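Local structure of eukaryotic Translation Initiation 4E (Schistosoma mansoni, 3HXI) at residues Ala26-Trp29 / Asp30-Leu33; Asp70-Lys74 / Trp75-Lys79. The protein binds the 7-methylguanosine cap of messenger RNA and, as expected of an eIF4E, probably brings the message into translation initiation. All coordinates share one frame; numbering follows the deposited sequence.

Contact 1: Ala26-Trp29 / Asp30-Leu33. With GTG (7-methyl-guanosine-5'-triphosphate-5'-guanosine), chain C.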
loop_
_atom_site.group_PDB
_atom_site.type_symbol
_atom_site.label_atom_id
_atom_site.label_comp_id
_atom_site.label_asym_id
_atom_site.label_seq_id
_atom_site.Cartn_x
_atom_site.Cartn_y
_atom_site.Cartn_z
ATOM N N ALA A 26 18.818 12.506 -13.341
ATOM C CA ALA A 26 19.921 12.872 -12.461
ATOM C C ALA A 26 19.506 13.051 -10.996
ATOM O O ALA A 26 20.175 13.751 -10.230
ATOM C CB ALA A 26 20.639 14.129 -12.985
ATOM N N LEU A 27 18.399 12.424 -10.604
ATOM C CA LEU A 27 18.081 12.315 -9.182
ATOM C C LEU A 27 18.205 10.855 -8.766
ATOM O O LEU A 27 17.857 9.960 -9.542
ATOM C CB LEU A 27 16.673 12.845 -8.886
ATOM C CG LEU A 27 16.427 14.355 -8.983
ATOM C CD1 LEU A 27 14.944 14.635 -8.811
ATOM C CD2 LEU A 27 17.247 15.121 -7.944
ATOM N N ASP A 28 18.714 10.613 -7.559
ATOM C CA ASP A 28 18.731 9.262 -6.999
ATOM C C ASP A 28 17.282 8.832 -6.782
ATOM O O ASP A 28 16.393 9.689 -6.666
ATOM C CB ASP A 28 19.500 9.222 -5.674
ATOM C CG ASP A 28 21.005 9.464 -5.852
ATOM O OD1 ASP A 28 21.517 9.356 -6.982
ATOM O OD2 ASP A 28 21.670 9.764 -4.856
ATOM N N TRP A 29 17.048 7.523 -6.727
ATOM C CA TRP A 29 15.695 6.998 -6.547
ATOM C C TRP A 29 14.966 7.660 -5.361
ATOM O O TRP A 29 13.832 8.128 -5.502
ATOM C CB TRP A 29 15.694 5.464 -6.416
ATOM C CG TRP A 29 14.288 4.895 -6.329
ATOM C CD1 TRP A 29 13.492 4.496 -7.368
ATOM C CD2 TRP A 29 13.527 4.679 -5.134
ATOM N NE1 TRP A 29 12.269 4.034 -6.883
ATOM C CE2 TRP A 29 12.270 4.149 -5.519
ATOM C CE3 TRP A 29 13.786 4.880 -3.773
ATOM C CZ2 TRP A 29 11.269 3.835 -4.583
ATOM C CZ3 TRP A 29 12.800 4.557 -2.846
ATOM C CH2 TRP A 29 11.554 4.040 -3.259
ATOM N N ASP A 30 15.614 7.713 -4.200
ATOM C CA ASP A 30 14.930 8.227 -3.011
ATOM C C ASP A 30 14.657 9.731 -3.082
ATOM O O ASP A 30 13.754 10.229 -2.420
ATOM C CB ASP A 30 15.675 7.841 -1.721
ATOM C CG ASP A 30 17.073 8.418 -1.638
ATOM O OD1 ASP A 30 17.619 8.881 -2.660
ATOM O OD2 ASP A 30 17.641 8.390 -0.525
ATOM N N GLU A 31 15.439 10.439 -3.895
ATOM C CA GLU A 31 15.275 11.881 -4.097
ATOM C C GLU A 31 14.063 12.200 -4.976
ATOM O O GLU A 31 13.638 13.353 -5.065
ATOM C CB GLU A 31 16.538 12.468 -4.728
ATOM C CG GLU A 31 17.758 12.337 -3.834
ATOM C CD GLU A 31 19.013 12.927 -4.429
ATOM O OE1 GLU A 31 19.280 12.734 -5.638
ATOM O OE2 GLU A 31 19.760 13.566 -3.658
ATOM N N CYS A 32 13.518 11.178 -5.631
ATOM C CA CYS A 32 12.335 11.352 -6.468
ATOM C C CYS A 32 11.049 11.256 -5.655
ATOM O O CYS A 32 9.969 11.548 -6.179
ATOM C CB CYS A 32 12.291 10.324 -7.602
ATOM S SG CYS A 32 13.620 10.449 -8.839
ATOM N N LEU A 33 11.187 10.861 -4.391
ATOM C CA LEU A 33 10.073 10.759 -3.449
ATOM C C LEU A 33 9.838 12.084 -2.756
ATOM O O LEU A 33 10.797 12.761 -2.347
ATOM C CB LEU A 33 10.370 9.715 -2.382
ATOM C CG LEU A 33 10.337 8.264 -2.824
ATOM C CD1 LEU A 33 11.040 7.395 -1.782
ATOM C CD2 LEU A 33 8.904 7.786 -3.069
HETATM P PA GTG C . 10.030 -0.280 -9.626
HETATM O O1A GTG C . 9.565 1.094 -10.027
HETATM O O2A GTG C . 9.387 -1.040 -8.486
HETATM O O3A GTG C . 10.105 -1.291 -10.872
HETATM P PB GTG C . 9.511 -1.140 -12.340
HETATM O O1B GTG C . 8.036 -0.824 -12.307
HETATM O O2B GTG C . 9.998 -2.374 -13.094
HETATM O O3B GTG C . 10.375 0.103 -12.881
HETATM N N9A GTG C . 13.900 1.134 -6.200
HETATM C C8A GTG C . 12.628 0.775 -6.001
HETATM N N7A GTG C . 12.382 0.772 -4.671
HETATM C C7X GTG C . 11.066 0.426 -4.079
HETATM C C5A GTG C . 13.512 1.131 -4.055
HETATM C C6A GTG C . 13.817 1.287 -2.698
HETATM O O6A GTG C . 12.983 1.093 -1.783
HETATM N N1A GTG C . 15.084 1.647 -2.374
HETATM C C2A GTG C . 16.010 1.872 -3.359
HETATM N N2A GTG C . 17.271 2.237 -3.064
HETATM N N3A GTG C . 15.706 1.724 -4.668
HETATM C C4A GTG C . 14.460 1.363 -5.020
HETATM O O5D GTG C . 11.555 -0.125 -9.229
HETATM C C5D GTG C . 12.466 0.413 -10.182
HETATM C C4D GTG C . 13.822 0.581 -9.534
HETATM O O4D GTG C . 13.724 1.590 -8.539
HETATM C C3D GTG C . 14.318 -0.654 -8.810
HETATM O O3D GTG C . 14.918 -1.580 -9.713
HETATM C C2D GTG C . 15.301 -0.054 -7.833
HETATM O O2D GTG C . 16.548 0.205 -8.495
HETATM C C1D GTG C . 14.631 1.270 -7.484
HETATM P PG GTG C . 10.159 0.915 -14.250
HETATM O O1G GTG C . 8.782 0.766 -14.816
HETATM O O2G GTG C . 11.366 0.668 -15.138
HETATM O O5E GTG C . 10.308 2.410 -13.680
HETATM C C5E GTG C . 9.266 2.986 -12.896
HETATM C C4E GTG C . 9.605 4.426 -12.567
HETATM O O4E GTG C . 10.785 4.448 -11.760
HETATM C C3E GTG C . 9.931 5.254 -13.796
HETATM O O3E GTG C . 9.596 6.617 -13.484
HETATM C C2E GTG C . 11.444 5.158 -13.928
HETATM O O2E GTG C . 12.020 6.278 -14.620
HETATM C C1E GTG C . 11.839 5.140 -12.458
HETATM N N9B GTG C . 13.096 4.455 -12.097
HETATM C C8B GTG C . 13.135 3.052 -12.436
HETATM N N7B GTG C . 14.446 2.678 -11.914
HETATM C C5B GTG C . 15.005 3.778 -11.326
HETATM C C6B GTG C . 16.284 4.014 -10.632
HETATM O O6B GTG C . 17.076 3.041 -10.515
HETATM N N1B GTG C . 16.543 5.272 -10.174
HETATM C C2B GTG C . 15.645 6.305 -10.328
HETATM N N2B GTG C . 15.915 7.548 -9.857
HETATM N N3B GTG C . 14.452 6.151 -10.952
HETATM C C4B GTG C . 14.106 4.941 -11.436
#
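Trp29 and Leu33 meet across a short 3-10 turn at a cap-binding loop of the eIF4E fold, which joins strand 11-21 to strand 33-41. Trp29 presents one face of its indole to the 7-methylguanine of GTG, with base atom C4A 3.4 Å above the plane of the Trp29 ring and over its centre. This is one half of the aromatic sandwich by which eIF4E proteins recognise the cap; the positive charge that methylation gives the base probably strengthens it through cation-pi attraction. CG of Trp29 is anti to its backbone N (chi1 -176°), which swings the indole off the turn and onto the ligand. Leu33 meets the six-membered ring obliquely, its CD1 lying 3.5 Å from Trp29 CZ3, and Phe21 and Tyr65 add further packing around the indole.

The turn itself is tied by Cys32 N to Trp29 O, a bond of 3.1 Å, and by a weak one from Glu31 N to Asp28 O. Glu31 reaches back with an extended chain: its OE1 accepts from Asp28 N at 2.9 Å, on the anti side and 21° out of the carboxylate plane. The Asp28 and Glu31 side chains lie side by side, pointing the same way, with their carboxylates stacked 20° apart. Their proximity may slightly favour protonation of one, an effect that solvent and the N-H of Asp28 would probably lessen.

The second guanine of GTG meets the loop at Leu27, where N2B gives a weak bond to Leu27 O at 3.1 Å. Leu27 points its CB toward the turn, 3.9 Å from Cys32 SG.

Contact 2: Asp70-Lys74 / Trp75-Lys79. With GTG (7-methyl-guanosine-5'-triphosphate-5'-guanosine), chain C.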
loop_
_atom_site.group_PDB
_atom_site.type_symbol
_atom_site.label_atom_id
_atom_site.label_comp_id
_atom_site.label_asym_id
_atom_site.label_seq_id
_atom_site.Cartn_x
_atom_site.Cartn_y
_atom_site.Cartn_z
ATOM N N ASP A 70 6.214 6.797 10.786
ATOM C CA ASP A 70 7.585 6.536 11.267
ATOM C C ASP A 70 8.434 5.701 10.308
ATOM O O ASP A 70 9.626 5.492 10.546
ATOM C CB ASP A 70 7.559 5.878 12.645
ATOM C CG ASP A 70 7.389 6.889 13.766
ATOM O OD1 ASP A 70 7.751 8.071 13.562
ATOM O OD2 ASP A 70 6.900 6.498 14.848
ATOM N N ILE A 71 7.809 5.235 9.232
ATOM C CA ILE A 71 8.456 4.325 8.291
ATOM C C ILE A 71 8.670 5.034 6.962
ATOM O O ILE A 71 7.710 5.435 6.304
ATOM C CB ILE A 71 7.588 3.068 8.033
ATOM C CG1 ILE A 71 7.202 2.403 9.359
ATOM C CG2 ILE A 71 8.336 2.087 7.102
ATOM C CD1 ILE A 71 6.272 1.230 9.212
ATOM N N MET A 72 9.931 5.190 6.577
ATOM C CA MET A 72 10.265 5.742 5.281
ATOM C C MET A 72 9.824 4.753 4.202
ATOM O O MET A 72 9.924 3.530 4.394
ATOM C CB MET A 72 11.773 6.007 5.179
ATOM C CG MET A 72 12.220 7.245 5.939
ATOM S SD MET A 72 13.993 7.514 5.788
ATOM C CE MET A 72 14.619 6.147 6.772
ATOM N N PRO A 73 9.287 5.271 3.084
ATOM C CA PRO A 73 8.822 4.379 2.024
ATOM C C PRO A 73 9.962 3.863 1.139
ATOM O O PRO A 73 9.994 4.145 -0.060
ATOM C CB PRO A 73 7.886 5.284 1.213
ATOM C CG PRO A 73 8.484 6.633 1.354
ATOM C CD PRO A 73 9.042 6.694 2.752
ATOM N N LYS A 74 10.895 3.115 1.722
ATOM C CA LYS A 74 12.004 2.572 0.953
ATOM C C LYS A 74 12.565 1.351 1.657
ATOM O O LYS A 74 12.376 1.189 2.869
ATOM C CB LYS A 74 13.094 3.634 0.690
ATOM C CG LYS A 74 13.830 4.150 1.922
ATOM C CD LYS A 74 14.534 5.503 1.649
ATOM C CE LYS A 74 15.906 5.353 0.975
ATOM N NZ LYS A 74 16.833 6.496 1.318
ATOM N N TRP A 75 13.228 0.476 0.897
ATOM C CA TRP A 75 13.681 -0.800 1.433
ATOM C C TRP A 75 14.615 -0.567 2.606
ATOM O O TRP A 75 14.682 -1.384 3.544
ATOM C CB TRP A 75 14.442 -1.602 0.375
ATOM C CG TRP A 75 13.633 -2.047 -0.828
ATOM C CD1 TRP A 75 12.357 -2.539 -0.837
ATOM C CD2 TRP A 75 14.086 -2.078 -2.184
ATOM N NE1 TRP A 75 11.970 -2.836 -2.127
ATOM C CE2 TRP A 75 13.020 -2.580 -2.972
ATOM C CE3 TRP A 75 15.294 -1.744 -2.810
ATOM C CZ2 TRP A 75 13.123 -2.745 -4.346
ATOM C CZ3 TRP A 75 15.401 -1.914 -4.191
ATOM C CH2 TRP A 75 14.320 -2.404 -4.944
ATOM N N GLU A 76 15.333 0.551 2.541
ATOM C CA GLU A 76 16.415 0.848 3.493
ATOM C C GLU A 76 15.975 1.073 4.954
ATOM O O GLU A 76 16.808 0.951 5.879
ATOM C CB GLU A 76 17.282 1.998 2.964
ATOM C CG GLU A 76 18.134 1.603 1.740
ATOM C CD GLU A 76 17.352 1.475 0.425
ATOM O OE1 GLU A 76 16.264 2.074 0.265
ATOM O OE2 GLU A 76 17.846 0.748 -0.462
ATOM N N ASP A 77 14.688 1.369 5.162
ATOM C CA ASP A 77 14.106 1.526 6.501
ATOM C C ASP A 77 14.160 0.234 7.309
ATOM O O ASP A 77 13.875 -0.837 6.763
ATOM C CB ASP A 77 12.653 2.001 6.390
ATOM C CG ASP A 77 12.117 2.550 7.705
ATOM O OD1 ASP A 77 12.105 3.777 7.858
ATOM O OD2 ASP A 77 11.714 1.760 8.576
ATOM N N PRO A 78 14.521 0.327 8.615
ATOM C CA PRO A 78 14.662 -0.853 9.486
ATOM C C PRO A 78 13.401 -1.696 9.480
ATOM O O PRO A 78 13.472 -2.928 9.528
ATOM C CB PRO A 78 14.873 -0.247 10.885
ATOM C CG PRO A 78 15.405 1.111 10.637
ATOM C CD PRO A 78 14.837 1.582 9.334
ATOM N N LYS A 79 12.250 -1.037 9.389
ATOM C CA LYS A 79 10.966 -1.737 9.367
ATOM C C LYS A 79 10.658 -2.406 8.019
ATOM O O LYS A 79 9.791 -3.271 7.952
ATOM C CB LYS A 79 9.827 -0.798 9.773
ATOM C CG LYS A 79 9.914 -0.276 11.214
ATOM C CD LYS A 79 9.482 -1.301 12.224
ATOM C CE LYS A 79 7.995 -1.612 12.094
ATOM N NZ LYS A 79 7.663 -2.814 12.911
HETATM P PA GTG C . 10.030 -0.280 -9.626
HETATM O O1A GTG C . 9.565 1.094 -10.027
HETATM O O2A GTG C . 9.387 -1.040 -8.486
HETATM O O3A GTG C . 10.105 -1.291 -10.872
HETATM P PB GTG C . 9.511 -1.140 -12.340
HETATM O O1B GTG C . 8.036 -0.824 -12.307
HETATM O O2B GTG C . 9.998 -2.374 -13.094
HETATM O O3B GTG C . 10.375 0.103 -12.881
HETATM N N9A GTG C . 13.900 1.134 -6.200
HETATM C C8A GTG C . 12.628 0.775 -6.001
HETATM N N7A GTG C . 12.382 0.772 -4.671
HETATM C C7X GTG C . 11.066 0.426 -4.079
HETATM C C5A GTG C . 13.512 1.131 -4.055
HETATM C C6A GTG C . 13.817 1.287 -2.698
HETATM O O6A GTG C . 12.983 1.093 -1.783
HETATM N N1A GTG C . 15.084 1.647 -2.374
HETATM C C2A GTG C . 16.010 1.872 -3.359
HETATM N N2A GTG C . 17.271 2.237 -3.064
HETATM N N3A GTG C . 15.706 1.724 -4.668
HETATM C C4A GTG C . 14.460 1.363 -5.020
HETATM O O5D GTG C . 11.555 -0.125 -9.229
HETATM C C5D GTG C . 12.466 0.413 -10.182
HETATM C C4D GTG C . 13.822 0.581 -9.534
HETATM O O4D GTG C . 13.724 1.590 -8.539
HETATM C C3D GTG C . 14.318 -0.654 -8.810
HETATM O O3D GTG C . 14.918 -1.580 -9.713
HETATM C C2D GTG C . 15.301 -0.054 -7.833
HETATM O O2D GTG C . 16.548 0.205 -8.495
HETATM C C1D GTG C . 14.631 1.270 -7.484
HETATM P PG GTG C . 10.159 0.915 -14.250
HETATM O O1G GTG C . 8.782 0.766 -14.816
HETATM O O2G GTG C . 11.366 0.668 -15.138
HETATM O O5E GTG C . 10.308 2.410 -13.680
HETATM C C5E GTG C . 9.266 2.986 -12.896
HETATM C C4E GTG C . 9.605 4.426 -12.567
HETATM O O4E GTG C . 10.785 4.448 -11.760
HETATM C C3E GTG C . 9.931 5.254 -13.796
HETATM O O3E GTG C . 9.596 6.617 -13.484
HETATM C C2E GTG C . 11.444 5.158 -13.928
HETATM O O2E GTG C . 12.020 6.278 -14.620
HETATM C C1E GTG C . 11.839 5.140 -12.458
HETATM N N9B GTG C . 13.096 4.455 -12.097
HETATM C C8B GTG C . 13.135 3.052 -12.436
HETATM N N7B GTG C . 14.446 2.678 -11.914
HETATM C C5B GTG C . 15.005 3.778 -11.326
HETATM C C6B GTG C . 16.284 4.014 -10.632
HETATM O O6B GTG C . 17.076 3.041 -10.515
HETATM N N1B GTG C . 16.543 5.272 -10.174
HETATM C C2B GTG C . 15.645 6.305 -10.328
HETATM N N2B GTG C . 15.915 7.548 -9.857
HETATM N N3B GTG C . 14.452 6.151 -10.952
HETATM C C4B GTG C . 14.106 4.941 -11.436
HETATM O O HOH W 1 11.018 2.916 10.906
HETATM O O HOH W 2 12.754 5.310 9.883
#
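Asp77 reaches across to the backbone of Met72 in a second cap-binding loop, between strand 63-68 and helix 78-81, and it also serves as the N-cap of that helix. Asp77 turns CG away from its own N (chi1 -164°), which sets the carboxylate against Met72 N, and each oxygen takes a separate N-H. OD1 accepts from Met72 N at 2.9 Å, the donor standing well above the carboxylate plane (62° out of it), while OD2 receives the capping bond from Lys79 N at 3.0 Å. Two waters lie between this carboxylate and Asp70 O, one beside each oxygen. The rotation of the acid is thereby fixed, and CG2 of Ile71 packs against OD2.

Asp77 N in turn bonds to Lys74 O at 3.3 Å, closing a type I turn whose middle residues, Trp75 and Glu76, face the cap. Trp75 N donates to O6A of GTG at 2.8 Å, and the Trp75 indole lies under the base with C6A 3.3 Å from its plane, offset toward the rim. Glu76 bends at chi2 (75°), which turns its carboxylate back to the guanine edge: OE1 accepts from N1A at 2.9 Å, and OE2 takes a weak bond from N2A. Lys74, its chain bent at chi3, crosses Glu76 at about a right angle, so that CE rests 3.4 Å from Glu76 OE1 while its amine goes on to a salt bridge with Asp30.

Helix 170-175 packs beside the turn, with Gln173 bonded to Trp75 NE1, Arg174 paired with Glu76 OE2 and Val170 against the Trp75 ring. Trp138 of strand 134-139 meets the Trp75 indole with the ring planes nearly parallel, and Pro73 packs on Tyr65 and Phe67 of strand 63-68.

In the fold
Contacts 1 and 2 belong to two loops in series along the chain that hold the 7-methylguanine between them, the Trp29 indole over one face and the Trp75 indole over the other. Both are partly buried, but contact 1 has its centre farther from that of the chain, about 19 Å against 13 Å. Trp29 and Cys32 are its buried residues, with Asp28 and Glu31 exposed; in contact 2 Ile71, Trp75 and Asp77 are buried. Contact 1 gives the methylated base mainly stacking, whereas contact 2 adds the polar bonds that read the guanine edge. Besides the salt bridge between Asp30 and Lys74, Trp29 CZ3 packs on Lys74 CB at 3.7 Å.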